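Local coordinates for protein 6-phosphogluconate dehydratase (Shewanella oneidensis, PDB 2GP4) that probably catalyses the dehydration of 6-phosphogluconate to 2-keto-3-deoxy-6-phosphogluconate, using an iron-sulfur cluster that is absent from this apo form, at residues D166-L171 / L191-V196; M257-P262 / S296-V301; E150-A155 / P179-G184. All coordinates share one frame; numbering follows the deposited sequence.

Contact 1. Residues D166-L171 / L191-V196; sequences DGALLL and LPMLFV
Leu170 and Phe195 are paired across two parallel strands, 167-171 and 193-195. With helix 179-186 between them in the chain, these strands make a beta-alpha-beta crossover. The strand segments run 14° apart. Backbone bonds alternate as in any parallel sheet. Ala168 N donates to Pro192 O and Leu170 N to Leu194 O, while the bond from Leu194 N to Ala168 O is weak. The bond from Val196 N to Leu170 O is the shortest, at 2.8 Å, and nearly straight. Leu170 thus grips residues on both sides of its pair partner.

Ala168, Leu170, Met193 and Phe195 share the face that helix 179-186 covers. Leu170 CB lies 3.9 Å from Phe195 CD2. The CG of Leu170 lies opposite its own carbonyl carbon (chi1 -49°), which carries the branch over the Phe195 ring. At the tip, CD1 rests 3.5 Å from Phe195 CZ and makes a CH-pi contact, 23° off the ring normal. The same methyl comes within 4.3 Å of the selenium (SE) of Met193, a selenomethionine. Ala168 CB meets CG of Met193 at 3.7 Å.

Leu181 and Leu182 of the crossover helix also touch Phe195. A serine at Phe195 would remove the ring and is likely to leave Leu170 CD1 without its CH-pi partner and a gap before the two helix leucines.

The other face carries Leu169 and Leu194. With Val196, just past the strand, they pack on helix 272-287. There Leu169 CD2 meets Val196 CG2 at 3.8 Å.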
ATOM      1  N   ASP A 166      18.812   3.267 -21.908  1.00 38.86           N
ATOM      2  CA  ASP A 166      18.757   4.694 -21.635  1.00 38.53           C
ATOM      3  C   ASP A 166      17.498   5.006 -20.832  1.00 37.91           C
ATOM      4  O   ASP A 166      17.363   6.083 -20.261  1.00 37.71           O
ATOM      5  CB  ASP A 166      18.786   5.469 -22.946  1.00 38.63           C
ATOM      6  CG  ASP A 166      20.105   5.308 -23.677  1.00 39.67           C
ATOM      7  OD1 ASP A 166      21.033   6.102 -23.411  1.00 40.72           O
ATOM      8  OD2 ASP A 166      20.215   4.382 -24.513  1.00 40.58           O
ATOM      9  N   GLY A 167      16.595   4.032 -20.793  1.00 37.25           N
ATOM     10  CA  GLY A 167      15.363   4.107 -20.025  1.00 36.77           C
ATOM     11  C   GLY A 167      14.700   2.747 -20.023  1.00 36.35           C
ATOM     12  O   GLY A 167      15.193   1.812 -20.656  1.00 36.32           O
ATOM     13  N   ALA A 168      13.576   2.630 -19.326  1.00 35.95           N
ATOM     14  CA  ALA A 168      12.899   1.347 -19.215  1.00 35.84           C
ATOM     15  C   ALA A 168      11.378   1.461 -19.113  1.00 35.82           C
ATOM     16  O   ALA A 168      10.832   2.532 -18.839  1.00 35.35           O
ATOM     17  CB  ALA A 168      13.464   0.548 -18.038  1.00 35.82           C
ATOM     18  N   LEU A 169      10.713   0.336 -19.362  1.00 35.98           N
ATOM     19  CA  LEU A 169       9.270   0.213 -19.206  1.00 36.08           C
ATOM     20  C   LEU A 169       8.944  -0.961 -18.286  1.00 36.51           C
ATOM     21  O   LEU A 169       9.537  -2.034 -18.396  1.00 36.49           O
ATOM     22  CB  LEU A 169       8.593   0.047 -20.568  1.00 35.66           C
ATOM     23  CG  LEU A 169       8.670   1.240 -21.527  1.00 35.14           C
ATOM     24  CD1 LEU A 169       8.178   0.853 -22.919  1.00 35.11           C
ATOM     25  CD2 LEU A 169       7.882   2.426 -21.000  1.00 34.34           C
ATOM     26  N   LEU A 170       8.005  -0.746 -17.372  1.00 37.18           N
ATOM     27  CA  LEU A 170       7.659  -1.754 -16.379  1.00 38.02           C
ATOM     28  C   LEU A 170       6.205  -2.201 -16.532  1.00 38.88           C
ATOM     29  O   LEU A 170       5.289  -1.381 -16.476  1.00 39.02           O
ATOM     30  CB  LEU A 170       7.935  -1.226 -14.963  1.00 37.88           C
ATOM     31  CG  LEU A 170       9.306  -0.583 -14.693  1.00 37.61           C
ATOM     32  CD1 LEU A 170       9.401  -0.020 -13.284  1.00 37.13           C
ATOM     33  CD2 LEU A 170      10.448  -1.564 -14.946  1.00 37.66           C
ATOM     34  N   LEU A 171       6.009  -3.504 -16.736  1.00 39.93           N
ATOM     35  CA  LEU A 171       4.683  -4.078 -16.967  1.00 40.90           C
ATOM     36  C   LEU A 171       4.226  -4.899 -15.758  1.00 41.74           C
ATOM     37  O   LEU A 171       4.519  -6.096 -15.666  1.00 42.10           O
ATOM     38  CB  LEU A 171       4.686  -4.955 -18.232  1.00 40.68           C
ATOM     39  CG  LEU A 171       5.423  -4.534 -19.511  1.00 40.64           C
ATOM     40  CD1 LEU A 171       5.276  -5.612 -20.580  1.00 40.27           C
ATOM     41  CD2 LEU A 171       4.953  -3.191 -20.052  1.00 40.35           C
ATOM     42  N   LEU A 191      17.935   6.225 -14.446  1.00 23.79           N
ATOM     43  CA  LEU A 191      17.198   6.022 -15.689  1.00 24.49           C
ATOM     44  C   LEU A 191      15.777   6.574 -15.569  1.00 25.26           C
ATOM     45  O   LEU A 191      15.167   6.477 -14.504  1.00 25.12           O
ATOM     46  CB  LEU A 191      17.144   4.530 -16.051  1.00 24.20           C
ATOM     47  CG  LEU A 191      18.427   3.694 -16.145  1.00 23.94           C
ATOM     48  CD1 LEU A 191      18.088   2.267 -16.547  1.00 23.12           C
ATOM     49  CD2 LEU A 191      19.451   4.294 -17.116  1.00 23.13           C
ATOM     50  N   PRO A 192      15.253   7.181 -16.654  1.00 26.06           N
ATOM     51  CA  PRO A 192      13.825   7.476 -16.712  1.00 26.77           C
ATOM     52  C   PRO A 192      13.040   6.195 -16.955  1.00 27.70           C
ATOM     53  O   PRO A 192      13.499   5.315 -17.698  1.00 27.62           O
ATOM     54  CB  PRO A 192      13.703   8.393 -17.930  1.00 26.77           C
ATOM     55  CG  PRO A 192      14.856   8.026 -18.795  1.00 26.15           C
ATOM     56  CD  PRO A 192      15.963   7.644 -17.862  1.00 25.98           C
HETATM   57  N   MSE A 193      11.876   6.087 -16.320  1.00 28.58           N
HETATM   58  CA  MSE A 193      11.030   4.913 -16.473  1.00 29.82           C
HETATM   59  C   MSE A 193       9.564   5.268 -16.349  1.00 29.63           C
HETATM   60  O   MSE A 193       9.203   6.246 -15.692  1.00 29.52           O
HETATM   61  CB  MSE A 193      11.387   3.842 -15.440  1.00 29.81           C
HETATM   62  CG  MSE A 193      12.767   3.229 -15.618  1.00 30.61           C
HETATM   63 SE   MSE A 193      13.117   1.968 -14.205  1.00 32.50          SE
HETATM   64  CE  MSE A 193      15.038   1.775 -14.383  1.00 30.82           C
ATOM     65  N   LEU A 194       8.728   4.466 -17.001  1.00 29.78           N
ATOM     66  CA  LEU A 194       7.284   4.573 -16.879  1.00 29.99           C
ATOM     67  C   LEU A 194       6.695   3.205 -16.606  1.00 30.16           C
ATOM     68  O   LEU A 194       7.131   2.208 -17.193  1.00 30.06           O
ATOM     69  CB  LEU A 194       6.664   5.126 -18.164  1.00 29.94           C
ATOM     70  CG  LEU A 194       6.573   6.638 -18.356  1.00 30.08           C
ATOM     71  CD1 LEU A 194       7.921   7.256 -18.715  1.00 29.67           C
ATOM     72  CD2 LEU A 194       5.551   6.941 -19.432  1.00 30.67           C
ATOM     73  N   PHE A 195       5.712   3.165 -15.710  1.00 30.33           N
ATOM     74  CA  PHE A 195       4.888   1.982 -15.528  1.00 30.84           C
ATOM     75  C   PHE A 195       3.817   1.947 -16.621  1.00 31.35           C
ATOM     76  O   PHE A 195       3.215   2.974 -16.947  1.00 31.31           O
ATOM     77  CB  PHE A 195       4.249   1.974 -14.139  1.00 30.75           C
ATOM     78  CG  PHE A 195       5.173   1.502 -13.043  1.00 30.63           C
ATOM     79  CD1 PHE A 195       6.090   2.373 -12.460  1.00 30.00           C
ATOM     80  CD2 PHE A 195       5.117   0.184 -12.587  1.00 29.97           C
ATOM     81  CE1 PHE A 195       6.939   1.939 -11.443  1.00 30.10           C
ATOM     82  CE2 PHE A 195       5.962  -0.257 -11.567  1.00 29.66           C
ATOM     83  CZ  PHE A 195       6.874   0.622 -10.996  1.00 29.90           C
ATOM     84  N   VAL A 196       3.607   0.766 -17.196  1.00 31.87           N
ATOM     85  CA  VAL A 196       2.642   0.575 -18.270  1.00 32.62           C
ATOM     86  C   VAL A 196       1.572  -0.425 -17.813  1.00 33.39           C
ATOM     87  O   VAL A 196       1.796  -1.637 -17.840  1.00 33.50           O
ATOM     88  CB  VAL A 196       3.325   0.096 -19.578  1.00 32.53           C
ATOM     89  CG1 VAL A 196       2.330   0.048 -20.722  1.00 32.67           C
ATOM     90  CG2 VAL A 196       4.494   0.998 -19.946  1.00 32.73           C
TER

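Contact 2. Residues M257-P262 / S296-V301; sequences MGLQLP and SPIGEV
Val301 and Leu259 carry this small, buried, apolar contact, and Ile298 adds to it. Val301 CG1 meets Leu259 CD1 at 3.5 Å. The two side chains come from opposite directions and overlap at these methyls. Val301 holds CG1 away from its own backbone N (chi1 176°), which aims it at the 257-262 loop. The same methyl lies 3.8 Å from Met257 O and 3.9 Å from Gly258 O, so it packs on backbone as well as on side chain. Leu259 CD1 also approaches Ile298 CG1, more loosely, at 4.2 Å.

Both backbones are shaped by helix ends. Gly258, with positive phi, closes helix 252-256 in a Schellman motif and turns the chain toward Leu259. Pro297 stands at the N-cap of the short helix 298-301. Its O accepts from both Glu300 N and Val301 N, which fixes the turn that presents Val301.

Both segments lie along the outer side of strand 193-195. Leu259 bonds through its backbone to Phe195 at one end, and Ile298 to Leu191 just before the other. Ile298 also packs on Met193, while Leu254 of helix 252-256 lies against Leu259.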
HETATM    1  N   MSE A 257       1.596   9.479  -7.755  1.00 36.55           N
HETATM    2  CA  MSE A 257       3.037   9.669  -7.722  1.00 35.89           C
HETATM    3  C   MSE A 257       3.604   9.983  -9.108  1.00 34.68           C
HETATM    4  O   MSE A 257       4.810  10.151  -9.268  1.00 34.24           O
HETATM    5  CB  MSE A 257       3.712   8.437  -7.130  1.00 35.79           C
HETATM    6  CG  MSE A 257       3.415   8.232  -5.655  1.00 36.63           C
HETATM    7 SE   MSE A 257       4.364   6.709  -4.904  1.00 37.57          SE
HETATM    8  CE  MSE A 257       6.181   7.243  -5.371  1.00 37.32           C
ATOM      9  N   GLY A 258       2.720  10.057 -10.101  1.00 33.78           N
ATOM     10  CA  GLY A 258       3.089  10.424 -11.463  1.00 32.86           C
ATOM     11  C   GLY A 258       4.054   9.458 -12.118  1.00 32.24           C
ATOM     12  O   GLY A 258       4.958   9.870 -12.843  1.00 31.81           O
ATOM     13  N   LEU A 259       3.857   8.168 -11.856  1.00 31.72           N
ATOM     14  CA  LEU A 259       4.759   7.128 -12.340  1.00 31.43           C
ATOM     15  C   LEU A 259       4.226   6.397 -13.573  1.00 31.09           C
ATOM     16  O   LEU A 259       4.901   5.541 -14.136  1.00 31.08           O
ATOM     17  CB  LEU A 259       5.091   6.148 -11.206  1.00 31.33           C
ATOM     18  CG  LEU A 259       6.491   6.134 -10.564  1.00 31.19           C
ATOM     19  CD1 LEU A 259       7.366   7.331 -10.915  1.00 29.97           C
ATOM     20  CD2 LEU A 259       6.373   5.972  -9.052  1.00 30.78           C
ATOM     21  N   GLN A 260       3.009   6.745 -13.977  1.00 30.82           N
ATOM     22  CA  GLN A 260       2.413   6.250 -15.215  1.00 30.83           C
ATOM     23  C   GLN A 260       1.588   7.362 -15.854  1.00 30.70           C
ATOM     24  O   GLN A 260       1.259   8.339 -15.191  1.00 30.59           O
ATOM     25  CB  GLN A 260       1.546   5.016 -14.951  1.00 30.72           C
ATOM     26  CG  GLN A 260       0.517   5.187 -13.836  1.00 30.86           C
ATOM     27  CD  GLN A 260      -0.286   3.926 -13.560  1.00 30.86           C
ATOM     28  OE1 GLN A 260       0.250   2.817 -13.531  1.00 29.51           O
ATOM     29  NE2 GLN A 260      -1.582   4.098 -13.345  1.00 31.57           N
ATOM     30  N   LEU A 261       1.265   7.211 -17.135  1.00 30.71           N
ATOM     31  CA  LEU A 261       0.428   8.183 -17.847  1.00 30.72           C
ATOM     32  C   LEU A 261      -0.915   8.424 -17.150  1.00 30.82           C
ATOM     33  O   LEU A 261      -1.542   7.479 -16.679  1.00 30.57           O
ATOM     34  CB  LEU A 261       0.208   7.746 -19.299  1.00 30.54           C
ATOM     35  CG  LEU A 261       1.088   8.306 -20.427  1.00 30.15           C
ATOM     36  CD1 LEU A 261       2.472   8.754 -19.977  1.00 29.46           C
ATOM     37  CD2 LEU A 261       1.191   7.294 -21.560  1.00 29.05           C
ATOM     38  N   PRO A 262      -1.343   9.698 -17.064  1.00 31.20           N
ATOM     39  CA  PRO A 262      -2.629  10.063 -16.461  1.00 31.53           C
ATOM     40  C   PRO A 262      -3.803   9.254 -17.019  1.00 31.98           C
ATOM     41  O   PRO A 262      -3.978   9.167 -18.239  1.00 31.67           O
ATOM     42  CB  PRO A 262      -2.780  11.539 -16.827  1.00 31.35           C
ATOM     43  CG  PRO A 262      -1.399  12.027 -16.988  1.00 31.06           C
ATOM     44  CD  PRO A 262      -0.604  10.887 -17.532  1.00 31.11           C
ATOM     45  N   SER A 296      14.052  13.113 -16.684  1.00 32.77           N
ATOM     46  CA  SER A 296      13.235  12.787 -15.520  1.00 31.39           C
ATOM     47  C   SER A 296      13.545  11.383 -14.983  1.00 30.11           C
ATOM     48  O   SER A 296      12.786  10.440 -15.227  1.00 29.75           O
ATOM     49  CB  SER A 296      11.748  12.912 -15.868  1.00 31.54           C
ATOM     50  OG  SER A 296      11.433  14.221 -16.318  1.00 31.74           O
ATOM     51  N   PRO A 297      14.661  11.243 -14.240  1.00 28.86           N
ATOM     52  CA  PRO A 297      15.033   9.944 -13.682  1.00 28.14           C
ATOM     53  C   PRO A 297      14.058   9.491 -12.587  1.00 27.23           C
ATOM     54  O   PRO A 297      13.601  10.311 -11.788  1.00 27.05           O
ATOM     55  CB  PRO A 297      16.435  10.195 -13.111  1.00 28.03           C
ATOM     56  CG  PRO A 297      16.492  11.639 -12.852  1.00 28.38           C
ATOM     57  CD  PRO A 297      15.625  12.296 -13.877  1.00 28.74           C
ATOM     58  N   ILE A 298      13.738   8.201 -12.566  1.00 26.40           N
ATOM     59  CA  ILE A 298      12.757   7.668 -11.607  1.00 25.67           C
ATOM     60  C   ILE A 298      13.114   7.954 -10.141  1.00 25.13           C
ATOM     61  O   ILE A 298      12.224   8.195  -9.324  1.00 25.07           O
ATOM     62  CB  ILE A 298      12.456   6.153 -11.827  1.00 25.42           C
ATOM     63  CG1 ILE A 298      11.213   5.735 -11.023  1.00 25.23           C
ATOM     64  CG2 ILE A 298      13.669   5.297 -11.489  1.00 25.14           C
ATOM     65  CD1 ILE A 298      10.448   4.558 -11.600  1.00 25.03           C
ATOM     66  N   GLY A 299      14.410   7.949  -9.831  1.00 24.39           N
ATOM     67  CA  GLY A 299      14.891   8.230  -8.482  1.00 23.98           C
ATOM     68  C   GLY A 299      14.689   9.670  -8.045  1.00 23.74           C
ATOM     69  O   GLY A 299      14.871   9.997  -6.870  1.00 23.50           O
ATOM     70  N   GLU A 300      14.330  10.529  -9.002  1.00 23.55           N
ATOM     71  CA  GLU A 300      13.987  11.921  -8.727  1.00 23.53           C
ATOM     72  C   GLU A 300      12.478  12.134  -8.730  1.00 23.14           C
ATOM     73  O   GLU A 300      11.960  12.927  -7.940  1.00 23.00           O
ATOM     74  CB  GLU A 300      14.637  12.858  -9.741  1.00 23.60           C
ATOM     75  CG  GLU A 300      16.087  13.186  -9.449  1.00 25.12           C
ATOM     76  CD  GLU A 300      16.631  14.264 -10.366  1.00 28.29           C
ATOM     77  OE1 GLU A 300      15.839  14.840 -11.153  1.00 29.03           O
ATOM     78  OE2 GLU A 300      17.854  14.539 -10.299  1.00 29.31           O
ATOM     79  N   VAL A 301      11.780  11.431  -9.623  1.00 22.58           N
ATOM     80  CA  VAL A 301      10.320  11.487  -9.677  1.00 22.04           C
ATOM     81  C   VAL A 301       9.754  10.960  -8.355  1.00 21.77           C
ATOM     82  O   VAL A 301       8.828  11.543  -7.787  1.00 21.50           O
ATOM     83  CB  VAL A 301       9.755  10.711 -10.885  1.00 21.98           C
ATOM     84  CG1 VAL A 301       8.225  10.712 -10.866  1.00 21.66           C
ATOM     85  CG2 VAL A 301      10.264  11.318 -12.183  1.00 21.75           C
TER

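Contact 3. Residues E150-A155 / P179-G184; sequences EVIAMA and PGLLIG
Ala153 packs directly on Gly180 and Gly184, where helices 145-160 and 179-186 cross. Their segment axes approach to 7.2 Å with a crossing angle of -42°. Backbone contacts come first. Ala153 CA lies 3.2 Å from Gly180 O in a CA-H...O contact. A second one runs the other way, from Gly184 CA to Ala153 O at 3.5 Å. Both are bent, well short of straight. The glycines make this closeness possible: a CB on Gly180 would clash with Ile152 CG2, and one on Gly184 with Ala153 O.

Side-chain packing flanks the backbone pair. Ile152 CG2 points away from its own backbone N and rests on the peptide between Gly180 and Leu181, 3.5 Å from Leu181 N. It also meets Leu181 CG at 4.1 Å. Ala153 CB meets Ile183 CG2 at 3.9 Å.

Polar groups take little part. Glu150 OE2 only nears Ile183 CD1, and its OE1 is hydrogen-bonded to Ser620 N near the C terminus.

Gly180 and Gly184 are four residues apart, a GxxxG motif. With the small Ala153 opposite, a crossing near -40° and paired CA-H...O contacts, the arrangement resembles the GAS-right packing best known from membrane helices.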
ATOM      1  N   GLU A 150      10.420  -8.973  -2.461  1.00 17.61           N
ATOM      2  CA  GLU A 150      11.877  -8.915  -2.413  1.00 18.07           C
ATOM      3  C   GLU A 150      12.482  -9.654  -3.609  1.00 18.07           C
ATOM      4  O   GLU A 150      13.470  -9.187  -4.208  1.00 18.08           O
ATOM      5  CB  GLU A 150      12.407  -9.476  -1.088  1.00 18.26           C
ATOM      6  CG  GLU A 150      11.828  -8.792   0.168  1.00 19.14           C
ATOM      7  CD  GLU A 150      12.245  -7.336   0.275  1.00 19.98           C
ATOM      8  OE1 GLU A 150      13.359  -7.075   0.774  1.00 21.26           O
ATOM      9  OE2 GLU A 150      11.469  -6.452  -0.153  1.00 20.39           O
ATOM     10  N   VAL A 151      11.868 -10.784  -3.967  1.00 17.68           N
ATOM     11  CA  VAL A 151      12.314 -11.578  -5.107  1.00 17.40           C
ATOM     12  C   VAL A 151      12.141 -10.794  -6.410  1.00 17.34           C
ATOM     13  O   VAL A 151      13.062 -10.757  -7.224  1.00 17.24           O
ATOM     14  CB  VAL A 151      11.613 -12.957  -5.171  1.00 17.51           C
ATOM     15  CG1 VAL A 151      12.063 -13.743  -6.406  1.00 16.78           C
ATOM     16  CG2 VAL A 151      11.891 -13.754  -3.907  1.00 17.07           C
ATOM     17  N   ILE A 152      10.977 -10.160  -6.586  1.00 17.46           N
ATOM     18  CA  ILE A 152      10.681  -9.296  -7.756  1.00 17.55           C
ATOM     19  C   ILE A 152      11.677  -8.129  -7.875  1.00 17.81           C
ATOM     20  O   ILE A 152      12.169  -7.839  -8.967  1.00 17.45           O
ATOM     21  CB  ILE A 152       9.205  -8.762  -7.723  1.00 17.65           C
ATOM     22  CG1 ILE A 152       8.215  -9.901  -7.994  1.00 17.62           C
ATOM     23  CG2 ILE A 152       8.982  -7.614  -8.730  1.00 17.01           C
ATOM     24  CD1 ILE A 152       6.817  -9.656  -7.438  1.00 17.45           C
ATOM     25  N   ALA A 153      11.960  -7.475  -6.746  1.00 18.21           N
ATOM     26  CA  ALA A 153      12.972  -6.420  -6.665  1.00 19.21           C
ATOM     27  C   ALA A 153      14.351  -6.879  -7.159  1.00 19.98           C
ATOM     28  O   ALA A 153      15.013  -6.177  -7.924  1.00 19.64           O
ATOM     29  CB  ALA A 153      13.071  -5.888  -5.232  1.00 18.84           C
HETATM   30  N   MSE A 154      14.772  -8.058  -6.712  1.00 20.98           N
HETATM   31  CA  MSE A 154      16.057  -8.617  -7.107  1.00 22.89           C
HETATM   32  C   MSE A 154      16.052  -9.019  -8.572  1.00 21.19           C
HETATM   33  O   MSE A 154      17.021  -8.770  -9.292  1.00 21.09           O
HETATM   34  CB  MSE A 154      16.426  -9.814  -6.227  1.00 22.27           C
HETATM   35  CG  MSE A 154      16.543  -9.456  -4.775  1.00 25.10           C
HETATM   36 SE   MSE A 154      16.973 -10.973  -3.645  1.00 29.59          SE
HETATM   37  CE  MSE A 154      18.797 -10.520  -3.249  1.00 28.99           C
ATOM     38  N   ALA A 155      14.955  -9.636  -9.007  1.00 20.50           N
ATOM     39  CA  ALA A 155      14.817 -10.068 -10.397  1.00 19.90           C
ATOM     40  C   ALA A 155      14.823  -8.880 -11.367  1.00 19.44           C
ATOM     41  O   ALA A 155      15.328  -8.995 -12.477  1.00 19.22           O
ATOM     42  CB  ALA A 155      13.561 -10.925 -10.578  1.00 19.74           C
ATOM     43  N   PRO A 179       5.237  -2.717  -6.195  1.00 26.16           N
ATOM     44  CA  PRO A 179       6.194  -2.285  -5.180  1.00 25.17           C
ATOM     45  C   PRO A 179       7.554  -2.946  -5.356  1.00 24.21           C
ATOM     46  O   PRO A 179       8.579  -2.277  -5.201  1.00 24.05           O
ATOM     47  CB  PRO A 179       5.544  -2.738  -3.869  1.00 25.38           C
ATOM     48  CG  PRO A 179       4.093  -2.839  -4.184  1.00 25.26           C
ATOM     49  CD  PRO A 179       4.078  -3.383  -5.568  1.00 25.93           C
ATOM     50  N   GLY A 180       7.551  -4.236  -5.683  1.00 23.03           N
ATOM     51  CA  GLY A 180       8.765  -4.979  -5.993  1.00 22.13           C
ATOM     52  C   GLY A 180       9.504  -4.406  -7.184  1.00 21.55           C
ATOM     53  O   GLY A 180      10.717  -4.206  -7.132  1.00 21.63           O
ATOM     54  N   LEU A 181       8.770  -4.134  -8.258  1.00 21.28           N
ATOM     55  CA  LEU A 181       9.339  -3.496  -9.446  1.00 20.59           C
ATOM     56  C   LEU A 181       9.897  -2.124  -9.089  1.00 20.06           C
ATOM     57  O   LEU A 181      11.027  -1.801  -9.458  1.00 19.60           O
ATOM     58  CB  LEU A 181       8.295  -3.366 -10.552  1.00 20.62           C
ATOM     59  CG  LEU A 181       7.805  -4.648 -11.225  1.00 21.14           C
ATOM     60  CD1 LEU A 181       6.406  -4.438 -11.805  1.00 21.23           C
ATOM     61  CD2 LEU A 181       8.787  -5.124 -12.303  1.00 21.26           C
ATOM     62  N   LEU A 182       9.111  -1.344  -8.344  1.00 19.58           N
ATOM     63  CA  LEU A 182       9.505   0.002  -7.932  1.00 19.36           C
ATOM     64  C   LEU A 182      10.817  -0.026  -7.156  1.00 19.03           C
ATOM     65  O   LEU A 182      11.747   0.698  -7.497  1.00 19.17           O
ATOM     66  CB  LEU A 182       8.413   0.673  -7.084  1.00 19.31           C
ATOM     67  CG  LEU A 182       8.074   2.157  -7.337  1.00 19.68           C
ATOM     68  CD1 LEU A 182       7.282   2.755  -6.178  1.00 19.06           C
ATOM     69  CD2 LEU A 182       9.285   3.023  -7.648  1.00 18.77           C
ATOM     70  N   ILE A 183      10.881  -0.863  -6.121  1.00 18.84           N
ATOM     71  CA  ILE A 183      12.090  -1.029  -5.310  1.00 18.54           C
ATOM     72  C   ILE A 183      13.298  -1.348  -6.192  1.00 18.37           C
ATOM     73  O   ILE A 183      14.331  -0.681  -6.094  1.00 18.16           O
ATOM     74  CB  ILE A 183      11.918  -2.131  -4.231  1.00 18.49           C
ATOM     75  CG1 ILE A 183      10.878  -1.702  -3.191  1.00 19.08           C
ATOM     76  CG2 ILE A 183      13.254  -2.427  -3.542  1.00 18.35           C
ATOM     77  CD1 ILE A 183      10.340  -2.829  -2.325  1.00 17.89           C
ATOM     78  N   GLY A 184      13.154  -2.357  -7.054  1.00 18.00           N
ATOM     79  CA  GLY A 184      14.225  -2.758  -7.963  1.00 17.57           C
ATOM     80  C   GLY A 184      14.614  -1.639  -8.909  1.00 17.51           C
ATOM     81  O   GLY A 184      15.796  -1.420  -9.168  1.00 17.67           O
TER

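Overall arrangement
From the N terminus, helix 145-160 supplies the first half of contact 3, and strand 167-171 follows with the first half of contact 1. Segment 179-184 then closes contact 3 around that strand. Segment 191-196 closes contact 1 around helix 179-186, so the two contacts cross. Contact 2 comes later, in series, and closes a 33-residue loop that includes helix 272-287. Phe195 belongs to contact 1 and borders both of the others. A second tie between contacts 1 and 2 is the probable bond from Ile298 N to Leu191 O. The small sheet is thus joined to helices 145-160 and 179-186 and to the later loops of the N-terminal domain.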